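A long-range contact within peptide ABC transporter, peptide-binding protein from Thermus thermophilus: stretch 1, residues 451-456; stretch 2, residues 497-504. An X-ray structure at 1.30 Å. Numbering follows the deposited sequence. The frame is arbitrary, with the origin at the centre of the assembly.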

ATOM      1  N   PHE A 451       7.158 -13.167   3.164  1.00  9.97           N
ATOM      2  CA  PHE A 451       6.790 -13.724   1.871  1.00  9.53           C
ATOM      3  C   PHE A 451       7.086 -12.706   0.771  1.00  9.53           C
ATOM      4  O   PHE A 451       8.024 -12.877  -0.005  1.00 10.65           O
ATOM      5  CB  PHE A 451       5.310 -14.113   1.794  1.00 10.85           C
ATOM      6  CG  PHE A 451       4.960 -14.866   0.533  1.00 10.57           C
ATOM      7  CD1 PHE A 451       5.228 -16.227   0.422  1.00 13.42           C
ATOM      8  CD2 PHE A 451       4.420 -14.204  -0.565  1.00 10.61           C
ATOM      9  CE1 PHE A 451       4.966 -16.918  -0.762  1.00 13.61           C
ATOM     10  CE2 PHE A 451       4.153 -14.889  -1.755  1.00 11.10           C
ATOM     11  CZ  PHE A 451       4.428 -16.245  -1.851  1.00 12.17           C
ATOM     12  N   ILE A 452       6.310 -11.627   0.729  1.00  9.55           N
ATOM     13  CA  ILE A 452       6.472 -10.629  -0.323  1.00  9.41           C
ATOM     14  C   ILE A 452       7.866 -10.017  -0.444  1.00  8.97           C
ATOM     15  O   ILE A 452       8.346  -9.794  -1.558  1.00  9.54           O
ATOM     16  CB  ILE A 452       5.397  -9.503  -0.185  1.00  9.74           C
ATOM     17  CG1 ILE A 452       5.494  -8.529  -1.362  1.00 10.28           C
ATOM     18  CG2 ILE A 452       5.555  -8.770   1.132  1.00 10.46           C
ATOM     19  CD1 ILE A 452       4.278  -7.623  -1.501  1.00 13.93           C
ATOM     20  N   GLN A 453       8.526  -9.770   0.684  1.00  8.80           N
ATOM     21  CA  GLN A 453       9.854  -9.165   0.675  1.00  9.78           C
ATOM     22  C   GLN A 453      11.005 -10.167   0.761  1.00  9.27           C
ATOM     23  O   GLN A 453      12.106  -9.821   1.189  1.00  9.87           O
ATOM     24  CB  GLN A 453       9.937  -8.119   1.802  1.00 10.19           C
ATOM     25  CG  GLN A 453       9.125  -6.860   1.456  1.00 11.43           C
ATOM     26  CD  GLN A 453       8.604  -6.071   2.653  1.00 11.36           C
ATOM     27  OE1 GLN A 453       7.885  -5.086   2.476  1.00 16.26           O
ATOM     28  NE2 GLN A 453       8.958  -6.489   3.859  1.00 11.09           N
ATOM     29  N   ARG A 454      10.761 -11.402   0.324  1.00  9.61           N
ATOM     30  CA  ARG A 454      11.792 -12.435   0.364  1.00  9.41           C
ATOM     31  C   ARG A 454      11.988 -13.200  -0.950  1.00  9.35           C
ATOM     32  O   ARG A 454      12.380 -14.370  -0.944  1.00 10.24           O
ATOM     33  CB  ARG A 454      11.503 -13.416   1.506  1.00 10.06           C
ATOM     34  CG  ARG A 454      11.541 -12.774   2.898  1.00 10.17           C
ATOM     35  CD  ARG A 454      12.946 -12.324   3.298  1.00 10.76           C
ATOM     36  NE  ARG A 454      12.987 -11.821   4.672  1.00 12.11           N
ATOM     37  CZ  ARG A 454      12.583 -10.612   5.053  1.00 10.90           C
ATOM     38  NH1 ARG A 454      12.656 -10.260   6.329  1.00 12.61           N
ATOM     39  NH2 ARG A 454      12.130  -9.741   4.161  1.00 11.62           N
ATOM     40  N   ALA A 455      11.725 -12.544  -2.076  1.00  9.35           N
ATOM     41  CA  ALA A 455      11.930 -13.187  -3.370  1.00 10.33           C
ATOM     42  C   ALA A 455      13.421 -13.493  -3.554  1.00 10.36           C
ATOM     43  O   ALA A 455      13.785 -14.451  -4.239  1.00 11.09           O
ATOM     44  CB  ALA A 455      11.435 -12.282  -4.497  1.00 10.15           C
ATOM     45  N   SER A 456      14.281 -12.681  -2.939  1.00 10.99           N
ATOM     46  CA  SER A 456      15.724 -12.888  -3.051  1.00 12.26           C
ATOM     47  C   SER A 456      16.139 -14.186  -2.366  1.00 12.98           C
ATOM     48  O   SER A 456      17.237 -14.697  -2.601  1.00 14.13           O
ATOM     49  CB  SER A 456      16.489 -11.707  -2.443  1.00 13.11           C
ATOM     50  OG  SER A 456      16.301 -11.634  -1.042  1.00 14.09           O
ATOM     51  N   ASN A 497      19.691  -5.500   4.567  1.00 10.17           N
ATOM     52  CA  ASN A 497      18.834  -5.668   5.732  1.00 10.33           C
ATOM     53  C   ASN A 497      17.347  -5.683   5.403  1.00 10.27           C
ATOM     54  O   ASN A 497      16.516  -5.210   6.178  1.00 10.33           O
ATOM     55  CB  ASN A 497      19.160  -4.588   6.767  1.00 10.73           C
ATOM     56  CG  ASN A 497      20.629  -4.586   7.143  1.00 11.69           C
ATOM     57  OD1 ASN A 497      21.379  -3.691   6.755  1.00 13.21           O
ATOM     58  ND2 ASN A 497      21.050  -5.603   7.882  1.00 12.35           N
ATOM     59  N   TYR A 498      17.030  -6.240   4.239  1.00 10.16           N
ATOM     60  CA  TYR A 498      15.656  -6.393   3.773  1.00  9.94           C
ATOM     61  C   TYR A 498      14.862  -5.098   3.678  1.00  9.79           C
ATOM     62  O   TYR A 498      13.681  -5.053   4.040  1.00 10.21           O
ATOM     63  CB  TYR A 498      14.922  -7.396   4.669  1.00 11.03           C
ATOM     64  CG  TYR A 498      15.667  -8.700   4.838  1.00 13.54           C
ATOM     65  CD1 TYR A 498      16.479  -8.923   5.949  1.00 14.69           C
ATOM     66  CD2 TYR A 498      15.573  -9.706   3.878  1.00 14.91           C
ATOM     67  CE1 TYR A 498      17.179 -10.119   6.102  1.00 18.07           C
ATOM     68  CE2 TYR A 498      16.271 -10.906   4.020  1.00 16.65           C
ATOM     69  CZ  TYR A 498      17.068 -11.103   5.133  1.00 16.45           C
ATOM     70  OH  TYR A 498      17.755 -12.289   5.275  1.00 22.02           O
ATOM     71  N   GLN A 499      15.503  -4.054   3.165  1.00  9.28           N
ATOM     72  CA  GLN A 499      14.858  -2.754   3.014  1.00  9.80           C
ATOM     73  C   GLN A 499      14.364  -2.521   1.588  1.00  9.36           C
ATOM     74  O   GLN A 499      14.931  -3.048   0.627  1.00 10.55           O
ATOM     75  CB  GLN A 499      15.838  -1.639   3.392  1.00  9.63           C
ATOM     76  CG  GLN A 499      16.392  -1.753   4.804  1.00  9.85           C
ATOM     77  CD  GLN A 499      17.479  -0.734   5.112  1.00 11.28           C
ATOM     78  OE1 GLN A 499      18.166  -0.239   4.213  1.00 12.21           O
ATOM     79  NE2 GLN A 499      17.658  -0.434   6.393  1.00 12.36           N
ATOM     80  N   GLY A 500      13.302  -1.734   1.452  1.00  9.91           N
ATOM     81  CA  GLY A 500      12.792  -1.422   0.128  1.00 10.31           C
ATOM     82  C   GLY A 500      11.613  -2.236  -0.369  1.00  9.46           C
ATOM     83  O   GLY A 500      11.235  -3.245   0.229  1.00 10.20           O
ATOM     84  N   GLN A 501      11.053  -1.791  -1.491  1.00  9.12           N
ATOM     85  CA  GLN A 501       9.895  -2.436  -2.094  1.00  9.40           C
ATOM     86  C   GLN A 501      10.067  -2.904  -3.538  1.00  9.57           C
ATOM     87  O   GLN A 501       9.082  -3.239  -4.193  1.00  9.49           O
ATOM     88  CB  GLN A 501       8.679  -1.507  -2.003  1.00 11.23           C
ATOM     89  CG  GLN A 501       8.223  -1.215  -0.584  1.00 13.91           C
ATOM     90  CD  GLN A 501       7.020  -0.295  -0.549  1.00 15.62           C
ATOM     91  OE1 GLN A 501       7.126   0.891  -0.851  1.00 17.24           O
ATOM     92  NE2 GLN A 501       5.867  -0.845  -0.196  1.00 17.51           N
ATOM     93  N   ASN A 502      11.297  -2.901  -4.045  1.00  9.12           N
ATOM     94  CA  ASN A 502      11.562  -3.399  -5.401  1.00  8.17           C
ATOM     95  C   ASN A 502      11.679  -4.906  -5.159  1.00  8.55           C
ATOM     96  O   ASN A 502      12.769  -5.484  -5.188  1.00  9.54           O
ATOM     97  CB  ASN A 502      12.880  -2.829  -5.931  1.00  9.27           C
ATOM     98  CG  ASN A 502      13.169  -3.238  -7.369  1.00  9.38           C
ATOM     99  OD1 ASN A 502      12.632  -4.225  -7.879  1.00  9.49           O
ATOM    100  ND2 ASN A 502      14.044  -2.485  -8.025  1.00 10.16           N
ATOM    101  N   ILE A 503      10.527  -5.524  -4.914  1.00  8.56           N
ATOM    102  CA  ILE A 503      10.445  -6.934  -4.566  1.00  8.65           C
ATOM    103  C   ILE A 503      10.861  -7.941  -5.626  1.00  9.14           C
ATOM    104  O   ILE A 503      11.195  -9.077  -5.292  1.00  9.74           O
ATOM    105  CB  ILE A 503       9.019  -7.273  -4.045  1.00  8.89           C
ATOM    106  CG1 ILE A 503       7.968  -6.977  -5.121  1.00 10.41           C
ATOM    107  CG2 ILE A 503       8.719  -6.442  -2.791  1.00  9.04           C
ATOM    108  CD1 ILE A 503       7.971  -7.921  -6.290  1.00 19.58           C
ATOM    109  N   GLY A 504      10.838  -7.523  -6.888  1.00  8.76           N
ATOM    110  CA  GLY A 504      11.222  -8.395  -7.989  1.00  9.50           C
ATOM    111  C   GLY A 504      12.693  -8.311  -8.370  1.00  8.43           C
ATOM    112  O   GLY A 504      13.143  -9.033  -9.261  1.00  9.91           O
TER
HETATM  113  O   HOH W   1      10.945  -9.757  -2.549  1.00  9.60           O
HETATM  114  O   HOH W   2       6.162  -3.946   0.317  1.00 19.35           O
HETATM  115  O   HOH W   3      11.568  -6.873   4.824  1.00 11.42           O

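Stretch 1 carries the last residues of a helix, a short turn, and the start of a 3-10 segment; stretch 2 runs past it without regular secondary structure. No direct hydrogen bond crosses between them. The contact rests instead on apolar packing, one stacked cation, and waters that serve the polar groups. The two stretches bury about 350 Å² against each other, both sides summed.

Phe-451 lies out of reach of stretch 2, yet its backbone helps to shape the contact: its O accepts a hydrogen bond from Arg-454 N at 3.1 Å, which holds the turn that follows the helix.

Ile-452 makes the first contact. Its side chain, t at both chi1 and chi2, meets Ile-503 where CG1 of Ile-452 lies 4.1 Å from CG2 of Ile-503, an ordinary van der Waals distance between two branched aliphatic side chains, which bring no polar groups that would need partners in a buried place. The same methyl of Ile-503 comes closer to the backbone, with Ile-452 O 3.6 Å from Ile-503 CG2. Water 1 lies 2.8 Å from Ile-452 O, well placed to donate to it.

Gln-453 is the first residue to leave helical phi/psi, and its CA lies 5.7 Å from that of Ile-503, the closest pair of CA atoms across the two stretches. A glutamine suits this partly exposed position because its methylenes can pack while its amide reaches solvent. CG of Gln-453 lies 4.3 Å from CG2 of Ile-503 and 4.4 Å from O of Gly-500, while water 2 links the amide to stretch 2, donating to Gln-453 OE1 at 3.0 Å and accepting from Gln-501 NE2 at 3.2 Å. At Gly-500, phi/psi of 98/170 would jam a CB against the carbonyl O of Gln-499, so the backbone itself calls for glycine.

Arg-454 points its CA-to-CB bond away from stretch 2, but m rotamers at chi1 and chi2 bring the end of the side chain back. Its guanidinium lies flat on the ring of Tyr-498, with centres 3.9 Å apart and planes at 22°; the closest atoms are Arg-454 CZ and Tyr-498 CD2, at 3.3 Å. CZ sits 32° off the ring normal, so the cation-pi interaction is off-centre. Arginine suits this place because its flat, charged group can stack by its face while its N-H groups bond in its own plane. Arg-454 NH2 donates to Gln-453 O at 3.0 Å, with an angle of 160°, and also to water 3 at 3.0 Å; that water in turn donates to Tyr-498 O at 2.9 Å. NH1 is satisfied elsewhere in the structure.

Ala-455 points toward stretch 2, and its CB lies only 3.3 Å from Ile-503 O. A single methyl fits this close approach. Beside it, water 1 accepts from Ala-455 N at 2.9 Å and lies 2.8 Å from Ile-503 O, where it can donate, so it bridges the two backbones. Ser-456 OG comes no nearer than 5.1 Å, to Tyr-498 CE2, and makes no contact.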